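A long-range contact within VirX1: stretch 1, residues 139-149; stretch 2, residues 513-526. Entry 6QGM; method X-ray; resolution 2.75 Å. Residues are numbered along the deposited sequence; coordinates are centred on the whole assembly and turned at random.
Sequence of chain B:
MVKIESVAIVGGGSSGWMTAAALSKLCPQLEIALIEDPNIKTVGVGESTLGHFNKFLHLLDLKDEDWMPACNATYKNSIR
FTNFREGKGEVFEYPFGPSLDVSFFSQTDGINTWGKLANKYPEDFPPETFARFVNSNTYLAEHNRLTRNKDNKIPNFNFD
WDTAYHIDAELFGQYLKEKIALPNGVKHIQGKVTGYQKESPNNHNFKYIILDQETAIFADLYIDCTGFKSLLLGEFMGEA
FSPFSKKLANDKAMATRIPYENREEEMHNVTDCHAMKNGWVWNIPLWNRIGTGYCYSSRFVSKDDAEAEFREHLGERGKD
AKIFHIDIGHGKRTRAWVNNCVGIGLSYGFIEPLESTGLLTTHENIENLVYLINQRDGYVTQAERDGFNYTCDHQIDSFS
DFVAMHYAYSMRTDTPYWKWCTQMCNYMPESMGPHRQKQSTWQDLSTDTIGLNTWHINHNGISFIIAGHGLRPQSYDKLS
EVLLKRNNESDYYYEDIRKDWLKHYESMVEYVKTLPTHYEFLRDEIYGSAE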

# COMPACT_ATOMS: atom_id res chain seq x y z
N TYR B 139 -6.69 -21.58 -28.38
CA TYR B 139 -6.85 -22.58 -29.47
C TYR B 139 -8.03 -22.21 -30.38
O TYR B 139 -7.89 -22.38 -31.61
CB TYR B 139 -7.08 -23.98 -28.90
CG TYR B 139 -5.92 -24.53 -28.10
CD1 TYR B 139 -4.79 -25.01 -28.73
CD2 TYR B 139 -5.97 -24.59 -26.72
CE1 TYR B 139 -3.73 -25.50 -28.00
CE2 TYR B 139 -4.93 -25.12 -25.98
CZ TYR B 139 -3.80 -25.58 -26.63
OH TYR B 139 -2.74 -26.09 -25.92
N LEU B 140 -9.15 -21.77 -29.80
CA LEU B 140 -10.35 -21.31 -30.56
C LEU B 140 -9.91 -20.14 -31.46
O LEU B 140 -10.18 -20.17 -32.68
CB LEU B 140 -11.45 -20.87 -29.59
CG LEU B 140 -12.00 -21.96 -28.67
CD1 LEU B 140 -13.10 -21.41 -27.75
CD2 LEU B 140 -12.51 -23.16 -29.47
N ALA B 141 -9.25 -19.15 -30.85
CA ALA B 141 -8.74 -17.94 -31.52
C ALA B 141 -7.78 -18.37 -32.64
O ALA B 141 -7.94 -17.87 -33.76
CB ALA B 141 -8.06 -17.05 -30.52
N GLU B 142 -6.87 -19.29 -32.35
CA GLU B 142 -5.76 -19.66 -33.27
C GLU B 142 -6.31 -20.42 -34.48
O GLU B 142 -5.83 -20.14 -35.58
CB GLU B 142 -4.68 -20.46 -32.55
CG GLU B 142 -3.72 -19.56 -31.79
CD GLU B 142 -2.41 -20.17 -31.35
OE1 GLU B 142 -2.00 -21.18 -31.94
OE2 GLU B 142 -1.76 -19.61 -30.43
N HIS B 143 -7.27 -21.33 -34.30
CA HIS B 143 -7.83 -22.16 -35.40
C HIS B 143 -9.19 -21.62 -35.86
O HIS B 143 -9.84 -22.30 -36.66
CB HIS B 143 -7.86 -23.63 -34.97
CG HIS B 143 -6.49 -24.15 -34.68
ND1 HIS B 143 -5.88 -23.96 -33.46
CD2 HIS B 143 -5.61 -24.80 -35.44
CE1 HIS B 143 -4.68 -24.50 -33.48
NE2 HIS B 143 -4.50 -25.05 -34.68
N ASN B 144 -9.59 -20.43 -35.38
CA ASN B 144 -10.80 -19.71 -35.85
C ASN B 144 -12.03 -20.61 -35.67
O ASN B 144 -12.85 -20.73 -36.61
CB ASN B 144 -10.62 -19.25 -37.30
CG ASN B 144 -11.65 -18.23 -37.73
OD1 ASN B 144 -11.95 -17.29 -36.98
ND2 ASN B 144 -12.18 -18.42 -38.92
N ARG B 145 -12.17 -21.23 -34.50
CA ARG B 145 -13.27 -22.15 -34.15
C ARG B 145 -14.05 -21.56 -32.98
O ARG B 145 -13.52 -20.68 -32.30
CB ARG B 145 -12.74 -23.54 -33.82
CG ARG B 145 -11.74 -24.07 -34.83
CD ARG B 145 -12.28 -24.08 -36.24
NE ARG B 145 -11.35 -24.75 -37.13
CZ ARG B 145 -11.53 -25.97 -37.61
NH1 ARG B 145 -12.62 -26.67 -37.35
NH2 ARG B 145 -10.61 -26.51 -38.39
N LEU B 146 -15.26 -22.08 -32.75
CA LEU B 146 -16.11 -21.66 -31.62
C LEU B 146 -16.99 -22.83 -31.16
O LEU B 146 -17.31 -23.71 -32.00
CB LEU B 146 -16.93 -20.45 -32.07
CG LEU B 146 -17.36 -19.47 -30.98
CD1 LEU B 146 -16.23 -19.15 -30.02
CD2 LEU B 146 -17.86 -18.18 -31.61
N THR B 147 -17.33 -22.85 -29.87
CA THR B 147 -18.15 -23.90 -29.22
C THR B 147 -18.74 -23.30 -27.95
O THR B 147 -18.08 -22.39 -27.37
CB THR B 147 -17.32 -25.15 -28.91
OG1 THR B 147 -18.07 -25.97 -28.01
CG2 THR B 147 -16.00 -24.82 -28.25
N ARG B 148 -19.92 -23.79 -27.52
CA ARG B 148 -20.52 -23.37 -26.22
C ARG B 148 -19.87 -24.16 -25.08
O ARG B 148 -20.09 -23.76 -23.92
CB ARG B 148 -22.04 -23.53 -26.24
CG ARG B 148 -22.73 -22.57 -27.18
CD ARG B 148 -24.06 -22.05 -26.64
NE ARG B 148 -24.61 -21.04 -27.52
CZ ARG B 148 -25.24 -21.31 -28.66
NH1 ARG B 148 -25.36 -22.56 -29.08
NH2 ARG B 148 -25.72 -20.33 -29.42
N ASN B 149 -19.09 -25.19 -25.39
CA ASN B 149 -18.25 -25.90 -24.40
C ASN B 149 -19.16 -26.51 -23.32
O ASN B 149 -18.73 -26.57 -22.14
CB ASN B 149 -17.18 -24.95 -23.83
CG ASN B 149 -16.07 -25.66 -23.09
OD1 ASN B 149 -15.60 -26.71 -23.52
ND2 ASN B 149 -15.60 -25.05 -22.01
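Stretch 2 (513-526) KTLPTHYEFLRDEI

Stretch 2 joins stretch 1 through a single backbone bridge, Arg145 with Thr517, reinforced by an arginine gripping two carbonyls, an apolar patch and a salt bridge. In stretch 1 the helix gives way to loop at Asn144, whose positive phi (57°) marks a Schellman motif; Arg145 to Thr147 then run extended, with psi between 150° and 165°. In stretch 2, Leu515 to Thr517 are likewise extended (psi 148° to 156°), and a helix runs from His518 through Ile526.

The bridge brings Arg145 CA and Thr517 CA to 4.1 Å. Two hydrogen bonds flank it: His518 N to Asn144 O, 2.9 Å and 162° at the hydrogen, and Leu146 N to Pro516 O, 3.0 Å and 159°. Pairing thus runs antiparallel, Asn144 meeting His518 while Leu146 meets Pro516.

Arg145 NH1 donates to Lys513 O (2.8 Å) and Leu515 O (2.7 Å), and its guanidinium lies between Thr517 CG2 over one face and Lys513 CA over the other.

On the helix, Phe521 points toward stretch 1 and receives Leu146, whose CG lies 4.3 Å from the Phe521 ring centroid and 12° off its normal, a CH-pi contact. One turn on, Glu525 OE1 accepts from Arg148 NH1 at 2.8 Å in the salt bridge. Leu140 CD2 packs on Leu515 CD1 at 3.8 Å.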

# COMPACT_ATOMS: atom_id res chain seq x y z
N LYS B 513 -10.08 -28.76 -34.19
CA LYS B 513 -10.31 -28.86 -35.66
C LYS B 513 -11.63 -29.58 -35.99
O LYS B 513 -12.09 -29.43 -37.12
CB LYS B 513 -9.10 -29.50 -36.33
CG LYS B 513 -7.91 -28.55 -36.39
CD LYS B 513 -6.66 -29.11 -36.97
CE LYS B 513 -5.69 -28.01 -37.34
NZ LYS B 513 -4.57 -28.53 -38.17
N THR B 514 -12.22 -30.32 -35.05
CA THR B 514 -13.54 -30.98 -35.23
C THR B 514 -14.66 -29.98 -34.91
O THR B 514 -15.83 -30.28 -35.22
CB THR B 514 -13.68 -32.26 -34.40
OG1 THR B 514 -13.95 -31.94 -33.03
CG2 THR B 514 -12.46 -33.15 -34.50
N LEU B 515 -14.33 -28.84 -34.29
CA LEU B 515 -15.33 -27.81 -33.87
C LEU B 515 -15.75 -27.00 -35.09
O LEU B 515 -14.98 -26.87 -36.05
CB LEU B 515 -14.74 -26.91 -32.79
CG LEU B 515 -14.50 -27.58 -31.43
CD1 LEU B 515 -13.76 -26.63 -30.48
CD2 LEU B 515 -15.81 -28.03 -30.79
N PRO B 516 -16.96 -26.42 -35.10
CA PRO B 516 -17.34 -25.47 -36.15
C PRO B 516 -16.42 -24.24 -36.18
O PRO B 516 -15.92 -23.83 -35.14
CB PRO B 516 -18.78 -25.06 -35.80
CG PRO B 516 -18.99 -25.51 -34.36
CD PRO B 516 -18.03 -26.65 -34.12
N THR B 517 -16.20 -23.69 -37.38
CA THR B 517 -15.47 -22.41 -37.60
C THR B 517 -16.34 -21.26 -37.11
O THR B 517 -17.57 -21.44 -37.09
CB THR B 517 -15.12 -22.19 -39.08
OG1 THR B 517 -16.35 -22.03 -39.78
CG2 THR B 517 -14.33 -23.34 -39.68
N HIS B 518 -15.73 -20.14 -36.76
CA HIS B 518 -16.40 -18.87 -36.35
C HIS B 518 -17.61 -18.59 -37.26
O HIS B 518 -18.71 -18.35 -36.74
CB HIS B 518 -15.39 -17.71 -36.35
CG HIS B 518 -15.94 -16.43 -35.82
ND1 HIS B 518 -15.45 -15.21 -36.21
CD2 HIS B 518 -16.94 -16.20 -34.95
CE1 HIS B 518 -16.13 -14.27 -35.58
NE2 HIS B 518 -17.05 -14.84 -34.81
N TYR B 519 -17.40 -18.65 -38.58
CA TYR B 519 -18.43 -18.32 -39.60
C TYR B 519 -19.57 -19.33 -39.50
O TYR B 519 -20.75 -18.93 -39.42
CB TYR B 519 -17.80 -18.26 -41.00
CG TYR B 519 -18.85 -18.33 -42.08
CD1 TYR B 519 -19.60 -17.23 -42.41
CD2 TYR B 519 -19.13 -19.53 -42.71
CE1 TYR B 519 -20.63 -17.31 -43.34
CE2 TYR B 519 -20.16 -19.64 -43.63
CZ TYR B 519 -20.90 -18.52 -43.95
OH TYR B 519 -21.89 -18.58 -44.89
N GLU B 520 -19.22 -20.62 -39.51
CA GLU B 520 -20.20 -21.74 -39.38
C GLU B 520 -21.02 -21.54 -38.10
O GLU B 520 -22.25 -21.63 -38.19
CB GLU B 520 -19.49 -23.09 -39.38
CG GLU B 520 -18.93 -23.50 -40.73
CD GLU B 520 -18.07 -24.76 -40.70
OE1 GLU B 520 -17.47 -25.04 -39.63
OE2 GLU B 520 -18.09 -25.52 -41.72
N PHE B 521 -20.37 -21.26 -36.96
CA PHE B 521 -21.06 -21.09 -35.65
C PHE B 521 -22.07 -19.96 -35.77
O PHE B 521 -23.23 -20.16 -35.40
CB PHE B 521 -20.07 -20.83 -34.50
CG PHE B 521 -20.70 -20.86 -33.12
CD1 PHE B 521 -21.39 -19.77 -32.61
CD2 PHE B 521 -20.61 -22.01 -32.35
CE1 PHE B 521 -21.95 -19.82 -31.34
CE2 PHE B 521 -21.18 -22.05 -31.09
CZ PHE B 521 -21.85 -20.96 -30.59
N LEU B 522 -21.64 -18.80 -36.28
CA LEU B 522 -22.49 -17.59 -36.43
C LEU B 522 -23.69 -17.95 -37.32
O LEU B 522 -24.83 -17.61 -36.95
CB LEU B 522 -21.66 -16.44 -37.01
CG LEU B 522 -20.73 -15.71 -36.04
CD1 LEU B 522 -19.76 -14.79 -36.79
CD2 LEU B 522 -21.52 -14.92 -35.01
N ARG B 523 -23.42 -18.61 -38.45
CA ARG B 523 -24.43 -18.95 -39.48
C ARG B 523 -25.52 -19.84 -38.85
O ARG B 523 -26.71 -19.55 -39.06
CB ARG B 523 -23.77 -19.64 -40.68
CG ARG B 523 -24.71 -19.91 -41.84
CD ARG B 523 -24.08 -20.85 -42.85
NE ARG B 523 -23.81 -22.12 -42.20
CZ ARG B 523 -22.90 -23.01 -42.59
NH1 ARG B 523 -22.16 -22.78 -43.67
NH2 ARG B 523 -22.71 -24.11 -41.88
N ASP B 524 -25.10 -20.86 -38.08
CA ASP B 524 -25.99 -21.94 -37.57
C ASP B 524 -26.64 -21.51 -36.26
O ASP B 524 -27.84 -21.77 -36.11
CB ASP B 524 -25.22 -23.25 -37.46
CG ASP B 524 -24.70 -23.75 -38.79
OD1 ASP B 524 -25.39 -23.51 -39.81
OD2 ASP B 524 -23.60 -24.36 -38.82
N GLU B 525 -25.91 -20.81 -35.37
CA GLU B 525 -26.38 -20.50 -33.99
C GLU B 525 -27.05 -19.12 -33.90
O GLU B 525 -27.95 -18.98 -33.06
CB GLU B 525 -25.21 -20.53 -33.00
CG GLU B 525 -24.36 -21.77 -33.05
CD GLU B 525 -25.07 -23.07 -32.74
OE1 GLU B 525 -25.78 -23.12 -31.74
OE2 GLU B 525 -24.92 -24.03 -33.53
N ILE B 526 -26.59 -18.12 -34.66
CA ILE B 526 -26.97 -16.69 -34.43
C ILE B 526 -27.77 -16.15 -35.61
O ILE B 526 -28.90 -15.69 -35.38
CB ILE B 526 -25.73 -15.81 -34.14
CG1 ILE B 526 -25.08 -16.11 -32.79
CG2 ILE B 526 -26.05 -14.34 -34.32
CD1 ILE B 526 -26.00 -16.22 -31.60